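Local coordinates for protein glucanase (Klebsiella pneumoniae, PDB 5GY3) that probably hydrolyses internal beta-1,4-glucosidic bonds in cellulose and related beta-glucans as a family 8 glycoside hydrolase, at residues T2-E5 with R6-R10. Numbering follows the deposited sequence.
Sequences TAWE and RYKAR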
# COMPACT_ATOMS: atom_id res chain seq x y z
N THR A 2 -5.44 -15.91 -15.92
CA THR A 2 -6.35 -16.71 -15.12
C THR A 2 -6.40 -16.21 -13.68
O THR A 2 -7.48 -16.15 -13.09
CB THR A 2 -5.96 -18.19 -15.16
OG1 THR A 2 -6.02 -18.66 -16.52
CG2 THR A 2 -6.93 -19.02 -14.33
N ALA A 3 -5.25 -15.82 -13.11
CA ALA A 3 -5.24 -15.32 -11.73
C ALA A 3 -6.21 -14.16 -11.57
O ALA A 3 -7.03 -14.13 -10.63
CB ALA A 3 -3.83 -14.91 -11.32
N TRP A 4 -6.17 -13.21 -12.50
CA TRP A 4 -7.04 -12.04 -12.43
C TRP A 4 -8.51 -12.43 -12.58
O TRP A 4 -9.37 -11.90 -11.86
CB TRP A 4 -6.62 -11.04 -13.52
CG TRP A 4 -7.58 -9.91 -13.73
CD1 TRP A 4 -8.30 -9.66 -14.87
CD2 TRP A 4 -7.91 -8.87 -12.81
NE1 TRP A 4 -9.07 -8.53 -14.70
CE2 TRP A 4 -8.85 -8.03 -13.44
CE3 TRP A 4 -7.51 -8.58 -11.50
CZ2 TRP A 4 -9.40 -6.92 -12.82
CZ3 TRP A 4 -8.06 -7.47 -10.88
CH2 TRP A 4 -8.99 -6.65 -11.54
N GLU A 5 -8.83 -13.33 -13.51
CA GLU A 5 -10.22 -13.79 -13.62
C GLU A 5 -10.69 -14.46 -12.33
O GLU A 5 -11.81 -14.20 -11.87
CB GLU A 5 -10.37 -14.74 -14.81
CG GLU A 5 -10.18 -14.07 -16.15
CD GLU A 5 -11.24 -13.01 -16.41
OE1 GLU A 5 -12.41 -13.24 -16.03
OE2 GLU A 5 -10.90 -11.96 -16.98
N ARG A 6 -9.85 -15.30 -11.74
CA ARG A 6 -10.23 -15.95 -10.49
C ARG A 6 -10.39 -14.93 -9.36
O ARG A 6 -11.26 -15.07 -8.50
CB ARG A 6 -9.19 -17.02 -10.12
CG ARG A 6 -9.59 -17.89 -8.96
CD ARG A 6 -11.00 -18.45 -9.14
NE ARG A 6 -11.39 -19.32 -8.04
CZ ARG A 6 -12.63 -19.76 -7.84
NH1 ARG A 6 -13.60 -19.41 -8.68
NH2 ARG A 6 -12.90 -20.55 -6.81
N TYR A 7 -9.55 -13.89 -9.37
CA TYR A 7 -9.65 -12.83 -8.37
C TYR A 7 -10.98 -12.10 -8.47
O TYR A 7 -11.63 -11.83 -7.45
CB TYR A 7 -8.48 -11.87 -8.57
CG TYR A 7 -8.32 -10.73 -7.58
CD1 TYR A 7 -7.76 -10.95 -6.33
CD2 TYR A 7 -8.65 -9.43 -7.94
CE1 TYR A 7 -7.57 -9.90 -5.44
CE2 TYR A 7 -8.47 -8.38 -7.06
CZ TYR A 7 -7.92 -8.62 -5.81
OH TYR A 7 -7.73 -7.56 -4.95
N LYS A 8 -11.39 -11.74 -9.69
CA LYS A 8 -12.68 -11.07 -9.86
C LYS A 8 -13.82 -11.99 -9.45
O LYS A 8 -14.80 -11.53 -8.85
CB LYS A 8 -12.87 -10.62 -11.31
CG LYS A 8 -11.96 -9.50 -11.76
CD LYS A 8 -12.34 -9.01 -13.17
CE LYS A 8 -12.22 -10.13 -14.19
NZ LYS A 8 -12.54 -9.66 -15.57
N ALA A 9 -13.72 -13.28 -9.78
CA ALA A 9 -14.79 -14.22 -9.47
C ALA A 9 -14.99 -14.36 -7.97
O ALA A 9 -16.12 -14.49 -7.49
CB ALA A 9 -14.50 -15.58 -10.09
N ARG A 10 -13.90 -14.32 -7.21
CA ARG A 10 -13.99 -14.50 -5.77
C ARG A 10 -14.24 -13.20 -5.02
O ARG A 10 -14.95 -13.21 -4.01
CB ARG A 10 -12.72 -15.17 -5.25
CG ARG A 10 -12.66 -16.62 -5.68
CD ARG A 10 -11.70 -17.41 -4.84
NE ARG A 10 -11.79 -17.09 -3.41
CZ ARG A 10 -10.76 -17.24 -2.59
NH1 ARG A 10 -9.61 -17.68 -3.07
NH2 ARG A 10 -10.87 -16.94 -1.30
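Lys8, one helical turn after Trp4 on helix 2-11, lays its aliphatic chain over one face of the Trp4 indole and illustrates how a lysine can serve an apolar and a polar partner at once. Lys8 CG stands 3.9 Å from the centroid of the Trp4 six-membered ring, only 18° off the ring normal, a CH-pi contact. CD lies by CE2 and CZ2; the bend at chi3 (-61°) turns CE past NE1, and NZ follows on toward Glu5, which runs alongside and points the same way. Lys8 NZ meets Glu5 OE2 at 3.2 Å in a salt bridge, coming from above the carboxylate plane. The stronger partner of Lys8 NZ is Asp44, whose OD2 also accepts the Trp4 NE1 hydrogen bond.

Tyr7 meets the indole differently: the two rings touch rim to rim, with Trp4 CZ3 3.6 Å from Tyr7 CD2 and the planes turned by 26°. Both side chains leave the backbone with CG anti to N, which sends them toward the protein interior. Tyr7 packs on helix 293-307, where Ser297 bonds its hydroxyl, and Trp4 touches that helix and helices 29-41 and 45-59. Underneath, regular i to i+4 bonds such as Lys8 N to Trp4 O (3.0 Å) set the spacing.

The chemistry implies an amphipathic N-terminal helix: its aromatic residues are buried, and two carboxylates probably stabilise the positive charge of Lys8 at the border of that face.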